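Local coordinates for putative NAD(P)H-flavin oxidoreductase (Streptococcus pyogenes serotype M1, PDB 2HAY), which binds FMN and, as a nitroreductase-family flavoprotein, probably uses NAD(P)H to reduce flavins, quinones or related acceptors, at the interface of chains A and B. Numbering follows the deposited sequence. Chains: chain A/B, Putative NAD(P)H-flavin oxidoreductase.

Contact 1: the interface of chains A and B. Residues chain A 214, 218-221; chain B 54-56, 91.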
loop_
_atom_site.group_PDB
_atom_site.type_symbol
_atom_site.label_atom_id
_atom_site.label_comp_id
_atom_site.label_asym_id
_atom_site.label_seq_id
_atom_site.Cartn_x
_atom_site.Cartn_y
_atom_site.Cartn_z
ATOM N N LYS A 214 -17.747 -3.181 -4.714
ATOM C CA LYS A 214 -18.869 -3.127 -3.785
ATOM C C LYS A 214 -19.590 -1.759 -3.892
ATOM O O LYS A 214 -18.949 -0.762 -4.239
ATOM C CB LYS A 214 -18.369 -3.293 -2.357
ATOM C CG LYS A 214 -17.732 -4.624 -2.040
ATOM C CD LYS A 214 -17.412 -4.668 -0.561
ATOM C CE LYS A 214 -16.806 -6.004 -0.161
ATOM N NZ LYS A 214 -16.362 -5.964 1.253
ATOM N N GLU A 218 -20.879 0.301 1.405
ATOM C CA GLU A 218 -20.380 -0.863 2.150
ATOM C C GLU A 218 -18.887 -0.730 2.414
ATOM O O GLU A 218 -18.251 -1.619 2.996
ATOM C CB GLU A 218 -20.586 -2.133 1.336
ATOM C CG GLU A 218 -22.041 -2.538 1.065
ATOM C CD GLU A 218 -22.132 -3.887 0.330
ATOM O OE1 GLU A 218 -21.072 -4.535 0.058
ATOM O OE2 GLU A 218 -23.277 -4.302 0.021
ATOM N N VAL A 219 -18.316 0.362 1.918
ATOM C CA VAL A 219 -16.898 0.561 1.958
ATOM C C VAL A 219 -16.575 1.854 2.711
ATOM O O VAL A 219 -15.693 1.880 3.569
ATOM C CB VAL A 219 -16.321 0.597 0.532
ATOM C CG1 VAL A 219 -14.854 1.017 0.565
ATOM C CG2 VAL A 219 -16.501 -0.792 -0.160
HETATM N N MSE A 220 -17.285 2.931 2.379
HETATM C CA MSE A 220 -17.043 4.223 3.012
HETATM C C MSE A 220 -18.201 4.634 3.908
HETATM O O MSE A 220 -19.346 4.289 3.640
HETATM C CB MSE A 220 -16.715 5.293 1.959
HETATM C CG MSE A 220 -17.877 5.694 1.049
HETATM SE SE MSE A 220 -17.370 7.078 -0.245
HETATM C CE MSE A 220 -16.043 6.120 -1.291
ATOM N N SER A 221 -17.877 5.347 4.987
ATOM C CA SER A 221 -18.845 5.831 5.950
ATOM C C SER A 221 -18.249 6.960 6.794
ATOM O O SER A 221 -17.027 7.195 6.795
ATOM C CB SER A 221 -19.302 4.694 6.884
ATOM O OG SER A 221 -18.207 4.235 7.667
ATOM N N TRP B 54 -12.144 -4.241 2.999
ATOM C CA TRP B 54 -11.663 -3.008 3.633
ATOM C C TRP B 54 -12.818 -2.046 3.791
ATOM O O TRP B 54 -13.859 -2.185 3.099
ATOM C CB TRP B 54 -10.544 -2.360 2.790
ATOM C CG TRP B 54 -10.886 -2.081 1.306
ATOM C CD1 TRP B 54 -12.144 -1.874 0.760
ATOM C CD2 TRP B 54 -9.957 -1.946 0.219
ATOM N NE1 TRP B 54 -12.040 -1.614 -0.578
ATOM C CE2 TRP B 54 -10.718 -1.658 -0.946
ATOM C CE3 TRP B 54 -8.555 -2.032 0.116
ATOM C CZ2 TRP B 54 -10.133 -1.468 -2.199
ATOM C CZ3 TRP B 54 -7.966 -1.844 -1.140
ATOM C CH2 TRP B 54 -8.759 -1.551 -2.282
ATOM N N ARG B 55 -12.652 -1.094 4.710
ATOM C CA ARG B 55 -13.575 0.014 4.853
ATOM C C ARG B 55 -12.781 1.243 5.167
ATOM O O ARG B 55 -11.718 1.156 5.796
ATOM C CB ARG B 55 -14.611 -0.216 5.976
ATOM C CG ARG B 55 -15.474 -1.457 5.773
ATOM C CD ARG B 55 -16.757 -1.454 6.593
ATOM N NE ARG B 55 -16.474 -1.609 8.003
ATOM C CZ ARG B 55 -16.574 -0.641 8.915
ATOM N NH1 ARG B 55 -16.312 -0.918 10.200
ATOM N NH2 ARG B 55 -16.975 0.583 8.574
ATOM N N PHE B 56 -13.316 2.387 4.757
ATOM C CA PHE B 56 -12.655 3.636 5.020
ATOM C C PHE B 56 -13.623 4.507 5.774
ATOM O O PHE B 56 -14.710 4.812 5.273
ATOM C CB PHE B 56 -12.184 4.243 3.703
ATOM C CG PHE B 56 -11.332 3.292 2.926
ATOM C CD1 PHE B 56 -9.990 3.117 3.258
ATOM C CD2 PHE B 56 -11.888 2.499 1.925
ATOM C CE1 PHE B 56 -9.210 2.171 2.575
ATOM C CE2 PHE B 56 -11.113 1.574 1.248
ATOM C CZ PHE B 56 -9.762 1.419 1.576
ATOM N N GLU B 91 -10.575 -6.511 6.692
ATOM C CA GLU B 91 -11.359 -7.711 7.068
ATOM C C GLU B 91 -10.484 -8.812 7.684
ATOM O O GLU B 91 -9.370 -9.049 7.210
ATOM C CB GLU B 91 -12.022 -8.305 5.837
ATOM C CG GLU B 91 -13.457 -7.965 5.674
ATOM C CD GLU B 91 -14.045 -8.353 4.295
ATOM O OE1 GLU B 91 -13.606 -9.357 3.694
ATOM O OE2 GLU B 91 -14.966 -7.635 3.814
HETATM O O HOH W 1 -14.880 -8.457 1.349
HETATM O O HOH W 2 -17.249 2.028 6.119
HETATM O O HOH W 3 -16.085 -3.530 3.059
#
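A:Val219 supplies the apolar centre of this sheet-extending contact. Its CG1, anti to the backbone N (chi1 171°), lies alongside B:Phe56, whose ring rim it meets at CD2 at 3.6 Å; the two side chains point the same way. A:Val219 CG1 also touches B:Trp54 CD1, on the pyrrole part of the indole (4.0 Å), so it sits against both aromatic residues. Within chain B the tip of the B:Phe56 ring, CZ, rests over one face of the indole toward its rim. Backbone amide bonds flank this packing: B:Phe56 N donates to the A:Val219 carbonyl O at 2.7 Å, nearly along the C=O axis, and A:Ser221 N returns a longer bond to the B:Phe56 carbonyl O (3.2 Å). At the rim, B:Arg55 bends at chi3 (-69°) and brings NH2 to water 2, which lies in the guanidinium plane and also meets the A:Ser221 hydroxyl OG. On the other flank, extended A:Lys214 reaches tip to tip toward B:Glu91, a long, weak salt bridge between NZ and OE2 of 3.4 Å. Water 1 bridges the same two groups, while water 3 ties A:Lys214 NZ, the side-chain amine, to the carbonyls of A:Glu218 and B:Trp54, its link to B:Trp54 O being 2.6 Å. In the fold, C-terminal strand 220-223 of chain A adds in parallel to strand 54-59 of chain B, extending the partner's sheet.

Contact 2: the interface of chains A and B. Residues chain A 33-34, 37, 161-162; chain B 4, 8-9, 12.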
loop_
_atom_site.group_PDB
_atom_site.type_symbol
_atom_site.label_atom_id
_atom_site.label_comp_id
_atom_site.label_asym_id
_atom_site.label_seq_id
_atom_site.Cartn_x
_atom_site.Cartn_y
_atom_site.Cartn_z
ATOM N N GLU A 33 11.644 8.413 -19.713
ATOM C CA GLU A 33 11.237 9.545 -18.882
ATOM C C GLU A 33 9.958 9.253 -18.104
ATOM O O GLU A 33 9.859 9.624 -16.941
ATOM C CB GLU A 33 11.106 10.840 -19.693
ATOM C CG GLU A 33 12.440 11.360 -20.245
ATOM C CD GLU A 33 12.922 10.604 -21.488
ATOM O OE1 GLU A 33 14.132 10.713 -21.811
ATOM O OE2 GLU A 33 12.106 9.902 -22.134
ATOM N N ASP A 34 8.995 8.579 -18.736
ATOM C CA ASP A 34 7.770 8.170 -18.043
ATOM C C ASP A 34 8.103 7.106 -16.979
ATOM O O ASP A 34 7.590 7.149 -15.847
ATOM C CB ASP A 34 6.734 7.633 -19.033
ATOM C CG ASP A 34 6.010 8.728 -19.798
ATOM O OD1 ASP A 34 6.093 9.907 -19.435
ATOM O OD2 ASP A 34 5.330 8.415 -20.789
ATOM N N LEU A 37 9.688 8.704 -13.844
ATOM C CA LEU A 37 8.679 9.411 -13.073
ATOM C C LEU A 37 7.934 8.463 -12.156
ATOM O O LEU A 37 7.711 8.760 -10.983
ATOM C CB LEU A 37 7.694 10.176 -13.995
ATOM C CG LEU A 37 6.695 11.084 -13.230
ATOM C CD1 LEU A 37 7.383 11.993 -12.190
ATOM C CD2 LEU A 37 5.831 11.941 -14.138
ATOM N N LEU A 161 -2.226 8.568 -14.556
ATOM C CA LEU A 161 -2.171 9.988 -14.933
ATOM C C LEU A 161 -1.348 10.237 -16.209
ATOM O O LEU A 161 -1.577 11.211 -16.911
ATOM C CB LEU A 161 -1.648 10.817 -13.772
ATOM C CG LEU A 161 -2.576 11.039 -12.539
ATOM C CD1 LEU A 161 -1.735 11.516 -11.377
ATOM C CD2 LEU A 161 -3.716 12.057 -12.824
ATOM N N LEU A 162 -0.404 9.348 -16.509
ATOM C CA LEU A 162 0.321 9.397 -17.767
ATOM C C LEU A 162 -0.335 8.579 -18.892
ATOM O O LEU A 162 0.177 8.552 -20.021
ATOM C CB LEU A 162 1.741 8.908 -17.568
ATOM C CG LEU A 162 2.555 9.702 -16.542
ATOM C CD1 LEU A 162 3.664 8.800 -16.048
ATOM C CD2 LEU A 162 3.081 11.003 -17.205
HETATM N N MSE B 4 7.495 13.138 -21.927
HETATM C CA MSE B 4 6.865 13.529 -23.221
HETATM C C MSE B 4 5.735 14.556 -23.063
HETATM O O MSE B 4 5.752 15.572 -23.737
HETATM C CB MSE B 4 6.409 12.302 -24.040
HETATM C CG MSE B 4 5.871 12.616 -25.429
HETATM SE SE MSE B 4 6.011 11.136 -26.749
HETATM C CE MSE B 4 5.491 12.140 -28.349
ATOM N N ILE B 8 1.851 17.344 -17.659
ATOM C CA ILE B 8 1.485 16.308 -16.722
ATOM C C ILE B 8 2.676 15.908 -15.855
ATOM O O ILE B 8 2.515 15.665 -14.672
ATOM C CB ILE B 8 0.849 15.061 -17.420
ATOM C CG1 ILE B 8 -0.473 15.456 -18.074
ATOM C CG2 ILE B 8 0.587 13.939 -16.390
ATOM C CD1 ILE B 8 -0.981 14.404 -19.104
ATOM N N HIS B 9 3.864 15.851 -16.447
ATOM C CA HIS B 9 5.075 15.558 -15.676
ATOM C C HIS B 9 5.290 16.553 -14.547
ATOM O O HIS B 9 5.593 16.168 -13.435
ATOM C CB HIS B 9 6.296 15.523 -16.573
ATOM C CG HIS B 9 6.581 14.166 -17.125
ATOM N ND1 HIS B 9 7.728 13.456 -16.811
ATOM C CD2 HIS B 9 5.857 13.375 -17.957
ATOM C CE1 HIS B 9 7.697 12.289 -17.433
ATOM N NE2 HIS B 9 6.579 12.220 -18.142
ATOM N N ILE B 12 2.597 16.067 -11.666
ATOM C CA ILE B 12 2.964 14.906 -10.845
ATOM C C ILE B 12 4.215 15.218 -10.035
ATOM O O ILE B 12 4.259 14.958 -8.841
ATOM C CB ILE B 12 3.196 13.640 -11.680
ATOM C CG1 ILE B 12 1.907 13.239 -12.395
ATOM C CG2 ILE B 12 3.670 12.463 -10.758
ATOM C CD1 ILE B 12 2.114 12.220 -13.510
#
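B:His9 swings its ring out from helix 6-18 with chi1 -90° and chi2 -115°, while A:Asp34 keeps CG beside its own backbone N (chi1 -78°), and the two side chains cross at about a right angle. B:His9 NE2 thus donates to A:Asp34 OD1 at 2.7 Å, in the ring plane and nearly straight. Carboxylate and ring are almost coplanar, and the acidic partner might favour a protonated, positively charged imidazole. A:Leu37, its CG anti to the backbone N, lays methyl CD2 over the centre of one B:His9 ring face, 3.7 Å from the centroid, a CH-pi contact. A:Leu162 comes across the histidine side chain and brings its CD2 to B:His9 CD2 at 3.7 Å; the two methyls press on the same side of the ring, which, with the bond to A:Asp34, probably limits its rotation. One turn along, the B:Ile12 tip CD1 is received by A:Leu37 CD2 (3.8 Å), by A:Leu162 CG and by A:Leu161 CB, the last side chain sliding past it in the opposite direction. B:Ile8 adds its branch methyl CG2, 3.9 Å from A:Leu162 CD2 and also against the carbonyl O of A:Leu161. The histidine is a polar grip at one end of a largely aliphatic patch. In the fold, N-terminal helix 6-18 of chain B packs against helix 32-43 of chain A and the C-terminal end of its long helix 137-161.

The C-alpha centres of contact 1 and contact 2 lie about 31 Å apart, and they have no residue or secondary-structure element in common. Contact 1 uses the C-terminal end of chain A, whereas contact 2 uses the N-terminal end of chain B, so both termini take part in the intersubunit grip. The two-fold symmetry repeats each contact with the chains exchanged, so each subunit plays both parts in each contact. Sheet extension at one site and helix packing at the other thus hold the pair at well-separated places, consistent with the intertwined homodimer typical of nitroreductases.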